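PDB 3QWU: DNA ligase, which probably reacts with ATP to become adenylated and then joins nucleic acid strands, as ATP-dependent ligases do, and binds adenosine and calcium. Local coordinates for residues V77-D82 and E211-V216; T108-P113 and F310-N315; D114-R119 and N181-E186. One frame throughout, in Å; residues are numbered along the deposited sequence.

Contact 1 (V77-D82 and E211-V216). With CA (calcium ion), chain D; ADN (adenosine), chain C.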
loop_
_atom_site.group_PDB
_atom_site.type_symbol
_atom_site.label_atom_id
_atom_site.label_comp_id
_atom_site.label_asym_id
_atom_site.label_seq_id
_atom_site.Cartn_x
_atom_site.Cartn_y
_atom_site.Cartn_z
ATOM N N VAL A 77 13.435 -29.940 1.949
ATOM C CA VAL A 77 13.441 -28.671 1.236
ATOM C C VAL A 77 13.073 -28.951 -0.173
ATOM O O VAL A 77 13.688 -29.772 -0.813
ATOM C CB VAL A 77 14.786 -28.034 1.353
ATOM C CG1 VAL A 77 14.890 -26.788 0.504
ATOM C CG2 VAL A 77 15.024 -27.687 2.856
ATOM N N GLU A 78 11.991 -28.337 -0.614
ATOM C CA GLU A 78 11.446 -28.485 -1.971
ATOM C C GLU A 78 11.418 -27.138 -2.712
ATOM O O GLU A 78 11.285 -26.116 -2.084
ATOM C CB GLU A 78 10.010 -29.009 -1.919
ATOM C CG GLU A 78 9.944 -30.402 -1.461
ATOM C CD GLU A 78 8.543 -30.975 -1.535
ATOM O OE1 GLU A 78 7.545 -30.217 -1.575
ATOM O OE2 GLU A 78 8.464 -32.206 -1.579
ATOM N N GLU A 79 11.510 -27.160 -4.041
ATOM C CA GLU A 79 11.416 -25.942 -4.824
ATOM C C GLU A 79 9.971 -25.454 -4.827
ATOM O O GLU A 79 9.045 -26.238 -4.988
ATOM C CB GLU A 79 11.866 -26.121 -6.271
ATOM C CG GLU A 79 11.679 -24.791 -7.079
ATOM C CD GLU A 79 11.995 -24.899 -8.581
ATOM O OE1 GLU A 79 12.297 -26.009 -9.036
ATOM O OE2 GLU A 79 11.943 -23.875 -9.300
ATOM N N LYS A 80 9.823 -24.149 -4.629
ATOM C CA LYS A 80 8.565 -23.486 -4.745
ATOM C C LYS A 80 8.462 -22.955 -6.203
ATOM O O LYS A 80 9.246 -22.112 -6.679
ATOM C CB LYS A 80 8.436 -22.349 -3.702
ATOM C CG LYS A 80 6.978 -21.928 -3.561
ATOM C CD LYS A 80 6.699 -20.712 -2.719
ATOM C CE LYS A 80 5.221 -20.165 -3.036
ATOM N NZ LYS A 80 4.735 -20.275 -4.543
ATOM N N VAL A 81 7.541 -23.531 -6.946
ATOM C CA VAL A 81 7.414 -23.237 -8.367
ATOM C C VAL A 81 6.321 -22.172 -8.491
ATOM O O VAL A 81 5.239 -22.264 -7.890
ATOM C CB VAL A 81 7.038 -24.512 -9.192
ATOM C CG1 VAL A 81 6.627 -24.114 -10.605
ATOM C CG2 VAL A 81 8.185 -25.485 -9.244
ATOM N N ASP A 82 6.628 -21.161 -9.270
ATOM C CA ASP A 82 5.763 -20.014 -9.423
ATOM C C ASP A 82 4.784 -20.251 -10.571
ATOM O O ASP A 82 5.092 -20.033 -11.736
ATOM C CB ASP A 82 6.595 -18.768 -9.651
ATOM C CG ASP A 82 5.747 -17.494 -9.649
ATOM O OD1 ASP A 82 4.615 -17.475 -9.099
ATOM O OD2 ASP A 82 6.223 -16.475 -10.178
ATOM N N GLU A 211 19.442 -17.982 -10.266
ATOM C CA GLU A 211 18.793 -18.689 -11.407
ATOM C C GLU A 211 17.368 -18.184 -11.658
ATOM O O GLU A 211 16.665 -18.691 -12.499
ATOM C CB GLU A 211 18.714 -20.195 -11.136
ATOM C CG GLU A 211 20.070 -20.945 -11.085
ATOM C CD GLU A 211 19.937 -22.395 -10.603
ATOM O OE1 GLU A 211 18.880 -22.716 -10.024
ATOM O OE2 GLU A 211 20.896 -23.196 -10.800
ATOM N N GLY A 212 16.904 -17.235 -10.885
ATOM C CA GLY A 212 15.526 -16.738 -11.064
ATOM C C GLY A 212 14.448 -17.675 -10.593
ATOM O O GLY A 212 13.362 -17.674 -11.123
ATOM N N ARG A 213 14.721 -18.509 -9.618
ATOM C CA ARG A 213 13.677 -19.401 -9.096
ATOM C C ARG A 213 12.917 -18.718 -7.982
ATOM O O ARG A 213 13.374 -17.691 -7.451
ATOM C CB ARG A 213 14.318 -20.708 -8.624
ATOM C CG ARG A 213 14.611 -21.564 -9.860
ATOM C CD ARG A 213 15.314 -22.811 -9.672
ATOM N NE ARG A 213 15.658 -23.270 -11.012
ATOM C CZ ARG A 213 15.213 -24.375 -11.597
ATOM N NH1 ARG A 213 14.417 -25.264 -10.948
ATOM N NH2 ARG A 213 15.617 -24.615 -12.836
ATOM N N GLU A 214 11.735 -19.212 -7.667
ATOM C CA GLU A 214 10.905 -18.451 -6.734
ATOM C C GLU A 214 11.383 -18.530 -5.286
ATOM O O GLU A 214 11.358 -17.543 -4.565
ATOM C CB GLU A 214 9.449 -18.845 -6.806
ATOM C CG GLU A 214 8.610 -17.867 -6.014
ATOM C CD GLU A 214 7.132 -18.137 -6.166
ATOM O OE1 GLU A 214 6.389 -17.151 -6.387
ATOM O OE2 GLU A 214 6.719 -19.321 -6.093
ATOM N N GLY A 215 11.878 -19.693 -4.881
ATOM C CA GLY A 215 12.105 -19.979 -3.479
ATOM C C GLY A 215 11.981 -21.449 -3.157
ATOM O O GLY A 215 12.061 -22.285 -4.045
ATOM N N VAL A 216 11.815 -21.766 -1.884
ATOM C CA VAL A 216 11.613 -23.134 -1.457
ATOM C C VAL A 216 10.471 -23.217 -0.477
ATOM O O VAL A 216 10.079 -22.204 0.128
ATOM C CB VAL A 216 12.916 -23.690 -0.795
ATOM C CG1 VAL A 216 14.076 -23.595 -1.769
ATOM C CG2 VAL A 216 13.224 -22.916 0.529
HETATM CA CA CA D . 6.920 -14.340 -8.881
HETATM O "O5'" ADN C . 1.041 -21.082 -0.531
HETATM C "C5'" ADN C . 2.194 -21.547 -1.235
HETATM C "C4'" ADN C . 1.810 -21.894 -2.668
HETATM O "O4'" ADN C . 2.986 -22.185 -3.483
HETATM C "C3'" ADN C . 0.949 -23.149 -2.709
HETATM O "O3'" ADN C . -0.454 -22.921 -2.604
HETATM C "C2'" ADN C . 1.334 -23.816 -4.025
HETATM O "O2'" ADN C . 0.363 -23.562 -5.025
HETATM C "C1'" ADN C . 2.677 -23.218 -4.441
HETATM N N9 ADN C . 3.788 -24.183 -4.442
HETATM C C8 ADN C . 4.755 -24.211 -5.389
HETATM N N7 ADN C . 5.667 -25.186 -5.161
HETATM C C5 ADN C . 5.271 -25.774 -4.002
HETATM C C6 ADN C . 5.813 -26.852 -3.169
HETATM N N6 ADN C . 6.953 -27.466 -3.594
HETATM N N1 ADN C . 5.117 -27.224 -2.051
HETATM C C2 ADN C . 3.983 -26.563 -1.677
HETATM N N3 ADN C . 3.449 -25.530 -2.389
HETATM C C4 ADN C . 4.036 -25.124 -3.537
HETATM O O HOH W 1 11.015 -21.687 -8.588
HETATM O O HOH W 2 4.656 -14.776 -8.432
HETATM O O HOH W 3 6.596 -14.545 -6.672
#
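The guanidinium of Arg-213 meets Glu-79 OE1 at its edge and in plane, while Glu-211 OE1 sits well out of that plane near NE, attracted by charge alone. The bond from Arg-213 NH1 to Glu-79 OE1 is weak, 3.0 Å long and bent to 123°, so the salt bridge is chiefly electrostatic. Tyr-147 takes the other carboxylate oxygen, OE2, which also receives a bond from a water; the same water donates to Lys-80 O and accepts from Glu-214 N, so one water links the two segments through three bonds. The Lys-80 side chain leaves the backbone with CG anti to N (chi1 -164°) and bends only at its last torsion. Its NZ is thereby held between Glu-214 OE2 at 2.7 Å, approached from above the carboxylate plane, and O4' of the adenosine ribose at 2.8 Å. The remaining oxygen, Glu-214 OE1, lies 3.3 Å from Asp-82 OD1; this crowding of two acceptors is probably eased by Lys-80 and by the calcium ion, which Asp-82 OD2 binds together with Glu-143, Asp-239 and two waters. Lys-80, Val-81 and Asp-82 begin a KxDG motif, as in nucleotidyl-transferring ligases, whose lysine takes up AMP; Lys-80 probably fills that role. Adenine N6 donates to Glu-79 O at 2.8 Å. A straight bond from Lys-80 N to Gly-215 O joins the strands, which run antiparallel. Strand 75-80 lies between strands 215-220 and 187-191 in a mixed sheet, and helix 195-210 packs on Val-216 through Leu-205 and Phe-208.

Contact 2 (T108-P113 and F310-N315)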
loop_
_atom_site.group_PDB
_atom_site.type_symbol
_atom_site.label_atom_id
_atom_site.label_comp_id
_atom_site.label_asym_id
_atom_site.label_seq_id
_atom_site.Cartn_x
_atom_site.Cartn_y
_atom_site.Cartn_z
ATOM N N THR A 108 -7.247 -26.164 -16.838
ATOM C CA THR A 108 -6.482 -27.259 -16.206
ATOM C C THR A 108 -7.179 -28.606 -16.409
ATOM O O THR A 108 -6.528 -29.584 -16.743
ATOM C CB THR A 108 -6.242 -27.038 -14.671
ATOM O OG1 THR A 108 -5.896 -25.672 -14.428
ATOM C CG2 THR A 108 -5.159 -28.053 -14.088
ATOM N N THR A 109 -8.487 -28.670 -16.209
ATOM C CA THR A 109 -9.243 -29.917 -16.460
ATOM C C THR A 109 -9.179 -30.389 -17.928
ATOM O O THR A 109 -9.039 -31.572 -18.178
ATOM C CB THR A 109 -10.736 -29.794 -16.088
ATOM O OG1 THR A 109 -10.834 -29.417 -14.736
ATOM C CG2 THR A 109 -11.480 -31.136 -16.320
ATOM N N ASP A 110 -9.318 -29.468 -18.880
ATOM C CA ASP A 110 -9.175 -29.791 -20.312
ATOM C C ASP A 110 -7.789 -30.379 -20.625
ATOM O O ASP A 110 -7.628 -31.315 -21.398
ATOM C CB ASP A 110 -9.374 -28.495 -21.116
ATOM C CG ASP A 110 -9.140 -28.673 -22.608
ATOM O OD1 ASP A 110 -7.978 -28.886 -22.994
ATOM O OD2 ASP A 110 -10.107 -28.591 -23.390
ATOM N N ARG A 111 -6.776 -29.822 -20.029
ATOM C CA ARG A 111 -5.429 -30.216 -20.393
ATOM C C ARG A 111 -4.785 -31.331 -19.543
ATOM O O ARG A 111 -3.659 -31.703 -19.823
ATOM C CB ARG A 111 -4.542 -28.987 -20.396
ATOM C CG ARG A 111 -4.964 -27.913 -21.374
ATOM C CD ARG A 111 -4.852 -28.367 -22.804
ATOM N NE ARG A 111 -3.507 -28.859 -23.084
ATOM C CZ ARG A 111 -2.457 -28.088 -23.322
ATOM N NH1 ARG A 111 -1.288 -28.636 -23.524
ATOM N NH2 ARG A 111 -2.578 -26.774 -23.352
ATOM N N LEU A 112 -5.500 -31.890 -18.551
ATOM C CA LEU A 112 -4.985 -32.994 -17.722
ATOM C C LEU A 112 -4.263 -34.098 -18.507
ATOM O O LEU A 112 -3.162 -34.509 -18.142
ATOM C CB LEU A 112 -6.118 -33.596 -16.887
ATOM C CG LEU A 112 -6.582 -32.746 -15.692
ATOM C CD1 LEU A 112 -7.646 -33.500 -14.808
ATOM C CD2 LEU A 112 -5.390 -32.301 -14.839
ATOM N N PRO A 113 -4.857 -34.566 -19.610
ATOM C CA PRO A 113 -4.187 -35.647 -20.367
ATOM C C PRO A 113 -2.852 -35.289 -21.013
ATOM O O PRO A 113 -1.975 -36.127 -21.166
ATOM C CB PRO A 113 -5.234 -36.037 -21.427
ATOM C CG PRO A 113 -6.606 -35.541 -20.818
ATOM C CD PRO A 113 -6.208 -34.269 -20.124
ATOM N N PHE A 310 -6.402 -25.153 -25.824
ATOM C CA PHE A 310 -7.348 -26.146 -25.344
ATOM C C PHE A 310 -7.556 -27.253 -26.344
ATOM O O PHE A 310 -7.464 -27.022 -27.531
ATOM C CB PHE A 310 -8.728 -25.573 -25.069
ATOM C CG PHE A 310 -8.749 -24.474 -24.103
ATOM C CD1 PHE A 310 -8.206 -23.244 -24.427
ATOM C CD2 PHE A 310 -9.389 -24.630 -22.883
ATOM C CE1 PHE A 310 -8.248 -22.186 -23.525
ATOM C CE2 PHE A 310 -9.471 -23.575 -21.977
ATOM C CZ PHE A 310 -8.886 -22.353 -22.281
ATOM N N ARG A 311 -7.872 -28.440 -25.837
ATOM C CA ARG A 311 -8.355 -29.564 -26.642
ATOM C C ARG A 311 -9.811 -29.333 -27.072
ATOM O O ARG A 311 -10.187 -29.691 -28.196
ATOM C CB ARG A 311 -8.220 -30.866 -25.858
ATOM C CG ARG A 311 -6.792 -31.051 -25.320
ATOM C CD ARG A 311 -6.522 -32.426 -24.822
ATOM N NE ARG A 311 -6.203 -33.328 -25.921
ATOM C CZ ARG A 311 -5.960 -34.633 -25.787
ATOM N NH1 ARG A 311 -5.689 -35.352 -26.874
ATOM N NH2 ARG A 311 -5.991 -35.215 -24.588
ATOM N N LYS A 312 -10.597 -28.674 -26.215
ATOM C CA LYS A 312 -11.982 -28.403 -26.521
ATOM C C LYS A 312 -12.279 -26.911 -26.537
ATOM O O LYS A 312 -11.953 -26.198 -25.580
ATOM C CB LYS A 312 -12.871 -29.013 -25.452
ATOM C CG LYS A 312 -12.876 -30.510 -25.378
ATOM C CD LYS A 312 -14.238 -30.993 -24.816
ATOM C CE LYS A 312 -14.297 -32.528 -24.600
ATOM N NZ LYS A 312 -15.633 -32.917 -24.031
ATOM N N LYS A 313 -12.955 -26.459 -27.582
ATOM C CA LYS A 313 -13.523 -25.098 -27.646
ATOM C C LYS A 313 -14.480 -24.743 -26.515
ATOM O O LYS A 313 -14.366 -23.696 -25.928
ATOM C CB LYS A 313 -14.261 -24.870 -28.970
ATOM C CG LYS A 313 -14.328 -23.415 -29.373
ATOM C CD LYS A 313 -15.454 -23.167 -30.375
ATOM C CE LYS A 313 -15.586 -21.686 -30.702
ATOM N NZ LYS A 313 -16.851 -21.404 -31.473
ATOM N N GLU A 314 -15.438 -25.589 -26.206
ATOM C CA GLU A 314 -16.351 -25.267 -25.109
ATOM C C GLU A 314 -15.562 -24.866 -23.819
ATOM O O GLU A 314 -15.991 -23.990 -23.078
ATOM C CB GLU A 314 -17.323 -26.431 -24.841
ATOM C CG GLU A 314 -16.721 -27.597 -23.984
ATOM C CD GLU A 314 -17.439 -28.949 -24.181
ATOM O OE1 GLU A 314 -17.313 -29.520 -25.290
ATOM O OE2 GLU A 314 -18.108 -29.448 -23.229
ATOM N N ASN A 315 -14.420 -25.507 -23.592
ATOM C CA ASN A 315 -13.564 -25.240 -22.436
ATOM C C ASN A 315 -12.872 -23.875 -22.418
ATOM O O ASN A 315 -12.672 -23.303 -21.342
ATOM C CB ASN A 315 -12.514 -26.340 -22.282
ATOM C CG ASN A 315 -13.127 -27.631 -21.854
ATOM O OD1 ASN A 315 -14.208 -27.626 -21.275
ATOM N ND2 ASN A 315 -12.437 -28.747 -22.106
#
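Phe-310, the last residue of strand 303-310, brings its CB within 3.7 Å of Asp-110 OD2, while Leu-346, Ala-316 and Leu-319 contact its side chain. At Arg-311 the backbone N gives an almost straight bond (168°, 2.9 Å) to Asp-110 OD1, on the syn lone pair. The Arg-311 side chain turns at chi3 and runs past this carboxylate to set NH2 against Pro-113 CB at 3.4 Å, leaving its NE 5.6 Å from Asp-110 OD1. Lys-312 N follows with a bond of 2.9 Å to Asp-110 OD2, again syn, so consecutive amides hold the two oxygens. Farther on, inside helix 313-325, Asn-315 extends ND2 to the anti lone pair of Asp-110 OD2, at 2.7 Å and 179°, with the oxygen in its amide plane and the carboxylate turned 86° against it. With CG anti to the backbone N, Asp-110 points from helix 106-115 toward this group of three donors. An alanine here would remove all three bonds and would probably loosen the hold of helix 106-115 on the start of helix 313-325. The charge is thus met by three neutral N-H groups rather than by a cation: buried beside the beginning of a helix, the aspartate is likely to stay ionised while joining the adenylation region to the C-terminal region.

Contact 3 (D114-R119 and N181-E186). With ADN (adenosine), chain C.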
loop_
_atom_site.group_PDB
_atom_site.type_symbol
_atom_site.label_atom_id
_atom_site.label_comp_id
_atom_site.label_asym_id
_atom_site.label_seq_id
_atom_site.Cartn_x
_atom_site.Cartn_y
_atom_site.Cartn_z
ATOM N N ASP A 114 -2.664 -34.039 -21.350
ATOM C CA ASP A 114 -1.355 -33.571 -21.736
ATOM C C ASP A 114 -0.423 -33.288 -20.579
ATOM O O ASP A 114 0.799 -33.293 -20.766
ATOM C CB ASP A 114 -1.513 -32.319 -22.557
ATOM C CG ASP A 114 -2.270 -32.572 -23.818
ATOM O OD1 ASP A 114 -2.020 -33.639 -24.412
ATOM O OD2 ASP A 114 -3.105 -31.742 -24.203
ATOM N N LEU A 115 -0.967 -33.011 -19.393
ATOM C CA LEU A 115 -0.149 -32.576 -18.279
ATOM C C LEU A 115 0.399 -33.717 -17.396
ATOM O O LEU A 115 1.523 -33.622 -16.846
ATOM C CB LEU A 115 -0.923 -31.582 -17.430
ATOM C CG LEU A 115 -1.297 -30.248 -18.119
ATOM C CD1 LEU A 115 -2.251 -29.506 -17.217
ATOM C CD2 LEU A 115 -0.101 -29.385 -18.419
ATOM N N ILE A 116 -0.367 -34.792 -17.266
ATOM C CA ILE A 116 -0.081 -35.809 -16.269
ATOM C C ILE A 116 -0.886 -37.071 -16.554
ATOM O O ILE A 116 -2.052 -37.028 -16.950
ATOM C CB ILE A 116 -0.377 -35.291 -14.856
ATOM C CG1 ILE A 116 0.089 -36.309 -13.824
ATOM C CG2 ILE A 116 -1.893 -34.987 -14.641
ATOM C CD1 ILE A 116 -0.089 -35.876 -12.401
ATOM N N ASP A 117 -0.233 -38.204 -16.381
ATOM C CA ASP A 117 -0.848 -39.512 -16.519
ATOM C C ASP A 117 -1.558 -39.851 -15.178
ATOM O O ASP A 117 -0.929 -39.847 -14.118
ATOM C CB ASP A 117 0.264 -40.505 -16.890
ATOM C CG ASP A 117 -0.146 -41.983 -16.792
ATOM O OD1 ASP A 117 -1.368 -42.336 -16.874
ATOM O OD2 ASP A 117 0.813 -42.798 -16.621
ATOM N N LEU A 118 -2.842 -40.196 -15.258
ATOM C CA LEU A 118 -3.695 -40.355 -14.103
ATOM C C LEU A 118 -4.108 -41.811 -13.771
ATOM O O LEU A 118 -5.078 -42.040 -13.027
ATOM C CB LEU A 118 -4.905 -39.428 -14.252
ATOM C CG LEU A 118 -4.515 -37.948 -13.994
ATOM C CD1 LEU A 118 -5.706 -37.005 -14.260
ATOM C CD2 LEU A 118 -3.944 -37.712 -12.541
ATOM N N ARG A 119 -3.339 -42.772 -14.293
ATOM C CA ARG A 119 -3.306 -44.180 -13.809
ATOM C C ARG A 119 -3.265 -44.256 -12.289
ATOM O O ARG A 119 -4.010 -45.018 -11.683
ATOM C CB ARG A 119 -2.044 -44.888 -14.359
ATOM C CG ARG A 119 -1.992 -46.394 -14.262
ATOM C CD ARG A 119 -0.791 -46.950 -15.067
ATOM N NE ARG A 119 0.209 -47.638 -14.222
ATOM C CZ ARG A 119 1.484 -47.260 -14.022
ATOM N NH1 ARG A 119 1.985 -46.167 -14.605
ATOM N NH2 ARG A 119 2.285 -47.981 -13.216
ATOM N N ASN A 181 5.750 -42.394 -12.022
ATOM C CA ASN A 181 6.594 -41.526 -12.807
ATOM C C ASN A 181 6.073 -40.129 -13.020
ATOM O O ASN A 181 6.173 -39.585 -14.096
ATOM C CB ASN A 181 6.790 -42.158 -14.150
ATOM C CG ASN A 181 8.174 -42.021 -14.597
ATOM O OD1 ASN A 181 9.064 -42.837 -14.203
ATOM N ND2 ASN A 181 8.424 -40.979 -15.393
ATOM N N LEU A 182 5.554 -39.529 -11.970
ATOM C CA LEU A 182 4.947 -38.211 -12.071
ATOM C C LEU A 182 6.001 -37.092 -12.170
ATOM O O LEU A 182 7.086 -37.214 -11.648
ATOM C CB LEU A 182 4.013 -38.001 -10.870
ATOM C CG LEU A 182 2.911 -39.087 -10.742
ATOM C CD1 LEU A 182 2.007 -38.859 -9.537
ATOM C CD2 LEU A 182 2.082 -39.149 -12.049
ATOM N N PRO A 183 5.674 -36.008 -12.868
ATOM C CA PRO A 183 6.503 -34.810 -12.788
ATOM C C PRO A 183 6.335 -34.179 -11.396
ATOM O O PRO A 183 5.202 -34.109 -10.879
ATOM C CB PRO A 183 5.915 -33.904 -13.879
ATOM C CG PRO A 183 4.454 -34.353 -14.038
ATOM C CD PRO A 183 4.392 -35.789 -13.574
ATOM N N HIS A 184 7.435 -33.740 -10.789
ATOM C CA HIS A 184 7.432 -33.296 -9.391
ATOM C C HIS A 184 8.314 -32.060 -9.205
ATOM O O HIS A 184 9.150 -31.749 -10.044
ATOM C CB HIS A 184 7.980 -34.415 -8.519
ATOM C CG HIS A 184 9.352 -34.838 -8.945
ATOM N ND1 HIS A 184 9.574 -35.936 -9.748
ATOM C CD2 HIS A 184 10.557 -34.238 -8.783
ATOM C CE1 HIS A 184 10.867 -36.018 -10.021
ATOM N NE2 HIS A 184 11.486 -34.999 -9.447
ATOM N N VAL A 185 8.129 -31.364 -8.086
ATOM C CA VAL A 185 8.964 -30.193 -7.766
ATOM C C VAL A 185 10.335 -30.758 -7.448
ATOM O O VAL A 185 10.422 -31.916 -7.042
ATOM C CB VAL A 185 8.352 -29.370 -6.589
ATOM C CG1 VAL A 185 7.019 -28.715 -7.024
ATOM C CG2 VAL A 185 8.106 -30.242 -5.349
ATOM N N GLU A 186 11.407 -30.007 -7.709
ATOM C CA GLU A 186 12.757 -30.450 -7.380
ATOM C C GLU A 186 12.834 -30.663 -5.878
ATOM O O GLU A 186 12.331 -29.839 -5.126
ATOM C CB GLU A 186 13.827 -29.417 -7.826
ATOM C CG GLU A 186 15.258 -29.728 -7.258
ATOM C CD GLU A 186 16.363 -28.792 -7.719
ATOM O OE1 GLU A 186 16.047 -27.744 -8.286
ATOM O OE2 GLU A 186 17.571 -29.088 -7.500
HETATM O "O5'" ADN C . 1.041 -21.082 -0.531
HETATM C "C5'" ADN C . 2.194 -21.547 -1.235
HETATM C "C4'" ADN C . 1.810 -21.894 -2.668
HETATM O "O4'" ADN C . 2.986 -22.185 -3.483
HETATM C "C3'" ADN C . 0.949 -23.149 -2.709
HETATM O "O3'" ADN C . -0.454 -22.921 -2.604
HETATM C "C2'" ADN C . 1.334 -23.816 -4.025
HETATM O "O2'" ADN C . 0.363 -23.562 -5.025
HETATM C "C1'" ADN C . 2.677 -23.218 -4.441
HETATM N N9 ADN C . 3.788 -24.183 -4.442
HETATM C C8 ADN C . 4.755 -24.211 -5.389
HETATM N N7 ADN C . 5.667 -25.186 -5.161
HETATM C C5 ADN C . 5.271 -25.774 -4.002
HETATM C C6 ADN C . 5.813 -26.852 -3.169
HETATM N N6 ADN C . 6.953 -27.466 -3.594
HETATM N N1 ADN C . 5.117 -27.224 -2.051
HETATM C C2 ADN C . 3.983 -26.563 -1.677
HETATM N N3 ADN C . 3.449 -25.530 -2.389
HETATM C C4 ADN C . 4.036 -25.124 -3.537
#
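The chain leaves helix 106-115 at Ile-116 and passes Leu-182, just beyond helix 170-180, with the CA atoms of Ile-116 and Leu-182 7.0 Å apart, too far for the two backbones to pair. Side chains bridge this gap. Ile-116 has CG1 anti to the backbone N (chi1 -173°) and continues extended, so CG1 and CD1 lie alongside one methyl of the leucine: Ile-116 CG1 and Leu-182 CD2 are 3.9 Å apart, and the chains cross obliquely. The same methyl, Leu-182 CD2, also rests 3.7 Å from Asp-117 O. Pro-183 flanks the pair with its ring, CD being 4.3 Å from Ile-116 CG1 and CG 4.1 Å from Leu-115 O. Beyond the isoleucine, Asp-117 forms an Asx turn: its OD1 accepts from Arg-119 N at 3.3 Å along a nearly straight line (171°), with the donor above the carboxylate plane, as the chain turns into helix 119-123. On the facing side, His-184 ND1 makes a weak bond back to Leu-182 O, and Val-185 brings CG2 to 3.5 Å from adenine N6, a wall of the adenosine pocket. Strand 153-161 completes the apolar cluster, Leu-154 touching both Ile-116 and Pro-183 and Phe-159 touching Leu-182; Ile-129 adds to the cover of Ile-116. The two segments are therefore held by hydrocarbon contact over a small area, without charge or directional bonds between them, whereas the polar bonds stay within each segment: their fit depends on the shape and placing of a few methyl and methylene groups.

From the N terminus, segment 77-82, on strand 75-80, opens the loop that contact 1 closes at 211-216, 129 residues on from its end. Within it, helix 106-115 supplies 108-113 to contact 2 and, in its last turn, the start of contact 3. Contact 3 closes at 181-186 and nests inside both other loops. Contact 2 closes only at 310-315, so it crosses contact 1 and ties the adenylation region to the C-terminal region. Contacts 1 and 3 touch through a probable hydrogen bond from Glu-79 N to Glu-186 O, and both border adenosine; contacts 2 and 3 meet where Leu-112 packs on Leu-118 and Arg-311 on Asp-114. Contacts 1 and 2 stay apart, their nearest atoms about 13 Å from each other.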